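Local atomic coordinates of endonuclease IV (Thermus thermophilus, PDB entry 3AAM), a protein that cleaves phosphodiester bonds at apurinic or apyrimidinic sites in damaged DNA, as a metal-dependent endonuclease of base excision repair. Residues E79-L82 / W83-S86; S89-D92 / D93-A97. One frame throughout, in Å; residues are numbered along the deposited sequence.

Interaction 1 of 2, residues E79-L82 / W83-S86; sequences EGEL and WEKS
Ser-86 grips the carbonyl oxygen of Leu-82, one turn back along the chain, with both its hydroxyl and its backbone N-H. Ser-86 OG donates to Leu-82 O over 2.7 Å, and Ser-86 N reaches the same oxygen at 2.8 Å. The two donors come from opposite faces of the carbonyl plane, and the hydroxyl sits well above it. The hydroxyl is brought there by its first torsion, which sets OG anti to the carbonyl carbon of Ser-86 (chi1 -59°). The leucine branch ending in CD1 lies beside this hydroxyl, with Leu-82 CD1 3.7 Å from Ser-86 OG.

One residue earlier, Lys-85 N donates to Glu-81 O at 3.2 Å. The side chains of these two residues also touch. The carboxylate of Glu-81 lies against the methylenes of Lys-85, with Glu-81 OE1 3.3 Å from Lys-85 CD. The lysine chain then bends, and its charged end stays apart: Lys-85 NZ is 5.7 Å from Glu-81 OE1. Glu-84 folds back toward the loop, bringing its OE2 to 3.3 Å from Glu-81 CA.

Further out, Ser-86 OG also bonds to Asn-75 N, tying the helix start to the preceding loop. Trp-41 makes a cation-pi contact with Lys-85 and also touches Leu-82 and Ser-86. Leu-82 to Ser-86 form the first turn of helix 82-100, a helix of the TIM barrel entered from the loop after strand 66-69. On the flank toward helix 114-128, Trp-83 packs on Glu-119 and makes a cation-pi contact with Arg-116.

Interaction 2 of 2, residues S89-D92 / D93-A97; sequences SLAD and DLEKA
Asp-92 and Lys-96 form a salt bridge one turn apart on the helix, with Lys-96 NZ 2.8 Å from Asp-92 OD1. The ammonium takes the syn lone pair of OD1, on the side of the other carboxylate oxygen. The lysine chain bends at chi2 (-75°) and again at chi4, which curls NZ back to the aspartate. The neighbouring carboxylates of Asp-92 and Asp-93 share Lys-36, which salt-bridges to both. A lysine in place of Asp-92 would probably leave Lys-96 without its carboxylate mate and set two like charges against each other.

Three waters extend the polar contacts. One joins Asp-92 OD2 to Lys-96 NZ. Another donates to Asp-92 OD1 and, at 2.7 Å, to Glu-95 OE1. The third links Ser-89 OG to Asp-93 OD2, donating to the latter over 2.6 Å.

The backbone bonds are those of an alpha helix, such as Lys-96 N to Asp-92 O at 2.9 Å. This helix is the crossover of a beta-alpha-beta unit of the TIM barrel, between parallel strands 66-69 and 104-107.

Apolar contacts lie on another side. Leu-90 CG stands 4.4 Å from Leu-94 CD1, and both leucines pack on Val-105 and helix 114-128.

Interactions 1 and 2 follow one another along helix 82-100, with centres about 16 Å apart. Its backbone joins them: Ser-89 N is 2.9 Å from Lys-85 O. Interaction 1 lies at the surface, its centre about 22 Å from the centre of the chain. Interaction 2 is buried, about 15 Å from that centre. Both meet helix 114-128, interaction 1 through Trp-83 and interaction 2 through its leucines and Glu-95. The loop carrying Trp-41, Pro-43 and Arg-44 also serves both: Trp-41 meets the helix start, while Arg-44 O accepts a bond from Lys-96. Neither contact belongs to the manganese site of His-172, Asp-217 and His-219, which lies elsewhere in the barrel.

Interaction 1 of 2, residues E79-L82 / W83-S86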
ATOM      1  N   GLU A  79      -5.361 -20.786  -8.521  1.00 11.61           N
ATOM      2  CA  GLU A  79      -5.138 -22.225  -8.460  1.00 12.93           C
ATOM      3  C   GLU A  79      -4.265 -22.647  -9.640  1.00 12.82           C
ATOM      4  O   GLU A  79      -3.468 -23.577  -9.527  1.00 14.08           O
ATOM      5  CB  GLU A  79      -6.471 -22.977  -8.508  1.00 15.40           C
ATOM      6  CG  GLU A  79      -7.249 -22.958  -7.195  1.00 17.75           C
ATOM      7  CD  GLU A  79      -6.489 -23.620  -6.056  1.00 20.19           C
ATOM      8  OE1 GLU A  79      -6.046 -24.776  -6.227  1.00 23.35           O
ATOM      9  OE2 GLU A  79      -6.335 -22.992  -4.987  1.00 24.15           O
ATOM     10  N   GLY A  80      -4.417 -21.947 -10.762  1.00 12.98           N
ATOM     11  CA  GLY A  80      -3.646 -22.255 -11.953  1.00 12.24           C
ATOM     12  C   GLY A  80      -2.220 -21.741 -11.901  1.00 12.28           C
ATOM     13  O   GLY A  80      -1.771 -21.232 -10.873  1.00 11.92           O
ATOM     14  N   GLU A  81      -1.515 -21.867 -13.022  1.00 11.18           N
ATOM     15  CA  GLU A  81      -0.123 -21.446 -13.118  1.00  9.76           C
ATOM     16  C   GLU A  81       0.062 -19.941 -12.936  1.00 10.15           C
ATOM     17  O   GLU A  81       1.186 -19.451 -12.830  1.00  9.97           O
ATOM     18  CB  GLU A  81       0.460 -21.914 -14.455  1.00  9.38           C
ATOM     19  CG  GLU A  81       1.967 -21.790 -14.563  1.00 10.49           C
ATOM     20  CD  GLU A  81       2.381 -20.591 -15.378  1.00 11.09           C
ATOM     21  OE1 GLU A  81       1.490 -19.931 -15.954  1.00 11.79           O
ATOM     22  OE2 GLU A  81       3.596 -20.312 -15.451  1.00 13.85           O
ATOM     23  N   LEU A  82      -1.045 -19.207 -12.911  1.00 10.93           N
ATOM     24  CA  LEU A  82      -0.992 -17.769 -12.677  1.00 10.55           C
ATOM     25  C   LEU A  82      -0.388 -17.587 -11.281  1.00 10.61           C
ATOM     26  O   LEU A  82       0.206 -16.554 -10.973  1.00 11.44           O
ATOM     27  CB  LEU A  82      -2.406 -17.172 -12.716  1.00 12.39           C
ATOM     28  CG  LEU A  82      -2.580 -15.757 -12.150  1.00 11.85           C
ATOM     29  CD1 LEU A  82      -1.748 -14.772 -12.945  1.00 12.44           C
ATOM     30  CD2 LEU A  82      -4.052 -15.366 -12.195  1.00 15.25           C
ATOM     31  N   TRP A  83      -0.534 -18.609 -10.443  1.00  9.54           N
ATOM     32  CA  TRP A  83      -0.006 -18.564  -9.088  1.00  9.38           C
ATOM     33  C   TRP A  83       1.516 -18.462  -9.130  1.00  8.85           C
ATOM     34  O   TRP A  83       2.102 -17.593  -8.491  1.00  9.02           O
ATOM     35  CB  TRP A  83      -0.413 -19.820  -8.313  1.00  8.83           C
ATOM     36  CG  TRP A  83      -0.138 -19.744  -6.842  1.00  9.12           C
ATOM     37  CD1 TRP A  83      -0.802 -18.980  -5.920  1.00  9.94           C
ATOM     38  CD2 TRP A  83       0.862 -20.470  -6.117  1.00  8.71           C
ATOM     39  NE1 TRP A  83      -0.278 -19.190  -4.667  1.00  9.91           N
ATOM     40  CE2 TRP A  83       0.745 -20.099  -4.758  1.00  9.11           C
ATOM     41  CE3 TRP A  83       1.848 -21.398  -6.483  1.00  8.80           C
ATOM     42  CZ2 TRP A  83       1.574 -20.625  -3.762  1.00  8.01           C
ATOM     43  CZ3 TRP A  83       2.675 -21.924  -5.491  1.00  9.15           C
ATOM     44  CH2 TRP A  83       2.530 -21.533  -4.145  1.00 10.13           C
ATOM     45  N   GLU A  84       2.149 -19.353  -9.888  1.00  8.37           N
ATOM     46  CA  GLU A  84       3.603 -19.344 -10.009  1.00  8.56           C
ATOM     47  C   GLU A  84       4.093 -18.002 -10.550  1.00  7.98           C
ATOM     48  O   GLU A  84       5.083 -17.449 -10.069  1.00 10.00           O
ATOM     49  CB  GLU A  84       4.071 -20.476 -10.932  1.00  7.39           C
ATOM     50  CG  GLU A  84       4.208 -21.843 -10.257  1.00  8.72           C
ATOM     51  CD  GLU A  84       2.894 -22.582 -10.092  1.00 11.16           C
ATOM     52  OE1 GLU A  84       2.920 -23.697  -9.534  1.00 11.01           O
ATOM     53  OE2 GLU A  84       1.840 -22.070 -10.519  1.00 10.99           O
ATOM     54  N   LYS A  85       3.398 -17.479 -11.555  1.00 10.32           N
ATOM     55  CA  LYS A  85       3.783 -16.199 -12.138  1.00  8.75           C
ATOM     56  C   LYS A  85       3.666 -15.095 -11.087  1.00  9.24           C
ATOM     57  O   LYS A  85       4.541 -14.231 -10.976  1.00 10.45           O
ATOM     58  CB  LYS A  85       2.887 -15.879 -13.342  1.00 10.59           C
ATOM     59  CG  LYS A  85       2.914 -16.956 -14.422  1.00 16.63           C
ATOM     60  CD  LYS A  85       1.879 -16.706 -15.517  1.00 19.61           C
ATOM     61  CE  LYS A  85       2.298 -15.591 -16.455  1.00 22.91           C
ATOM     62  NZ  LYS A  85       2.477 -14.298 -15.754  1.00 25.48           N
ATOM     63  N   SER A  86       2.592 -15.148 -10.306  1.00  8.94           N
ATOM     64  CA  SER A  86       2.335 -14.158  -9.266  1.00  9.55           C
ATOM     65  C   SER A  86       3.364 -14.223  -8.141  1.00  9.63           C
ATOM     66  O   SER A  86       3.867 -13.193  -7.691  1.00  9.68           O
ATOM     67  CB  SER A  86       0.929 -14.356  -8.697  1.00  9.35           C
ATOM     68  OG  SER A  86      -0.037 -14.221  -9.722  1.00 10.85           O
TER

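Interaction 2 of 2, residues S89-D92 / D93-A97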
ATOM      1  N   SER A  89       6.623 -12.890  -9.398  1.00  9.28           N
ATOM      2  CA  SER A  89       6.587 -11.441  -9.571  1.00  9.62           C
ATOM      3  C   SER A  89       6.717 -10.729  -8.229  1.00  8.36           C
ATOM      4  O   SER A  89       7.426  -9.724  -8.117  1.00  7.42           O
ATOM      5  CB  SER A  89       5.289 -11.018 -10.264  1.00  9.65           C
ATOM      6  OG  SER A  89       5.231  -9.610 -10.422  1.00 13.08           O
ATOM      7  N   LEU A  90       6.037 -11.251  -7.209  1.00  7.72           N
ATOM      8  CA  LEU A  90       6.099 -10.647  -5.884  1.00  6.98           C
ATOM      9  C   LEU A  90       7.498 -10.812  -5.298  1.00  8.01           C
ATOM     10  O   LEU A  90       7.984  -9.936  -4.587  1.00  8.89           O
ATOM     11  CB  LEU A  90       5.050 -11.264  -4.950  1.00  7.36           C
ATOM     12  CG  LEU A  90       4.970 -10.670  -3.536  1.00  6.93           C
ATOM     13  CD1 LEU A  90       4.712  -9.166  -3.598  1.00  9.29           C
ATOM     14  CD2 LEU A  90       3.861 -11.362  -2.757  1.00  8.63           C
ATOM     15  N   ALA A  91       8.148 -11.935  -5.602  1.00  8.31           N
ATOM     16  CA  ALA A  91       9.500 -12.174  -5.108  1.00  9.78           C
ATOM     17  C   ALA A  91      10.414 -11.113  -5.712  1.00  8.53           C
ATOM     18  O   ALA A  91      11.320 -10.611  -5.048  1.00  9.14           O
ATOM     19  CB  ALA A  91       9.973 -13.563  -5.506  1.00  9.94           C
ATOM     20  N   ASP A  92      10.166 -10.772  -6.974  1.00  9.75           N
ATOM     21  CA  ASP A  92      10.958  -9.751  -7.650  1.00  9.73           C
ATOM     22  C   ASP A  92      10.775  -8.414  -6.940  1.00  9.97           C
ATOM     23  O   ASP A  92      11.744  -7.695  -6.710  1.00 10.60           O
ATOM     24  CB  ASP A  92      10.539  -9.627  -9.120  1.00 11.00           C
ATOM     25  CG  ASP A  92      11.127  -8.396  -9.796  1.00 12.24           C
ATOM     26  OD1 ASP A  92      12.364  -8.327  -9.962  1.00 13.29           O
ATOM     27  OD2 ASP A  92      10.344  -7.494 -10.163  1.00 14.01           O
ATOM     28  N   ASP A  93       9.533  -8.082  -6.592  1.00  9.91           N
ATOM     29  CA  ASP A  93       9.263  -6.828  -5.890  1.00  9.25           C
ATOM     30  C   ASP A  93      10.057  -6.770  -4.590  1.00  8.07           C
ATOM     31  O   ASP A  93      10.638  -5.745  -4.253  1.00  8.44           O
ATOM     32  CB  ASP A  93       7.776  -6.676  -5.547  1.00 10.20           C
ATOM     33  CG  ASP A  93       6.897  -6.473  -6.770  1.00 11.21           C
ATOM     34  OD1 ASP A  93       7.343  -5.812  -7.732  1.00 11.72           O
ATOM     35  OD2 ASP A  93       5.746  -6.963  -6.754  1.00 12.74           O
ATOM     36  N   LEU A  94      10.071  -7.878  -3.855  1.00  7.91           N
ATOM     37  CA  LEU A  94      10.784  -7.938  -2.583  1.00  7.49           C
ATOM     38  C   LEU A  94      12.296  -7.817  -2.755  1.00  7.46           C
ATOM     39  O   LEU A  94      12.963  -7.150  -1.967  1.00  9.23           O
ATOM     40  CB  LEU A  94      10.437  -9.240  -1.862  1.00  8.73           C
ATOM     41  CG  LEU A  94       8.990  -9.348  -1.377  1.00  7.12           C
ATOM     42  CD1 LEU A  94       8.649 -10.789  -1.038  1.00  9.12           C
ATOM     43  CD2 LEU A  94       8.794  -8.449  -0.168  1.00 10.22           C
ATOM     44  N   GLU A  95      12.826  -8.475  -3.782  1.00  7.56           N
ATOM     45  CA  GLU A  95      14.254  -8.440  -4.070  1.00  9.01           C
ATOM     46  C   GLU A  95      14.678  -7.026  -4.470  1.00  9.48           C
ATOM     47  O   GLU A  95      15.720  -6.532  -4.029  1.00 10.77           O
ATOM     48  CB  GLU A  95      14.582  -9.437  -5.186  1.00  9.97           C
ATOM     49  CG  GLU A  95      14.489 -10.896  -4.743  1.00 11.27           C
ATOM     50  CD  GLU A  95      14.224 -11.852  -5.893  1.00 14.88           C
ATOM     51  OE1 GLU A  95      14.451 -11.471  -7.059  1.00 15.86           O
ATOM     52  OE2 GLU A  95      13.795 -12.998  -5.625  1.00 13.99           O
ATOM     53  N   LYS A  96      13.862  -6.376  -5.296  1.00  8.41           N
ATOM     54  CA  LYS A  96      14.154  -5.020  -5.738  1.00  9.23           C
ATOM     55  C   LYS A  96      14.078  -4.076  -4.538  1.00 10.37           C
ATOM     56  O   LYS A  96      14.917  -3.189  -4.379  1.00  9.73           O
ATOM     57  CB  LYS A  96      13.165  -4.597  -6.836  1.00 10.87           C
ATOM     58  CG  LYS A  96      13.317  -5.375  -8.152  1.00 12.57           C
ATOM     59  CD  LYS A  96      14.548  -4.920  -8.925  1.00 12.11           C
ATOM     60  CE  LYS A  96      14.984  -5.928  -9.995  1.00 12.99           C
ATOM     61  NZ  LYS A  96      13.953  -6.227 -11.028  1.00 13.64           N
ATOM     62  N   ALA A  97      13.080  -4.277  -3.683  1.00  8.79           N
ATOM     63  CA  ALA A  97      12.933  -3.441  -2.498  1.00  8.77           C
ATOM     64  C   ALA A  97      14.161  -3.579  -1.596  1.00  9.03           C
ATOM     65  O   ALA A  97      14.656  -2.592  -1.048  1.00  9.13           O
ATOM     66  CB  ALA A  97      11.670  -3.829  -1.732  1.00  8.52           C
TER
HETATM   67  O   HOH W   1       4.352  -7.104  -8.960  1.00 13.94           O
HETATM   68  O   HOH W   2      11.278  -5.217 -11.481  1.00 11.55           O
HETATM   69  O   HOH W   3      14.650  -9.392  -8.730  1.00 22.61           O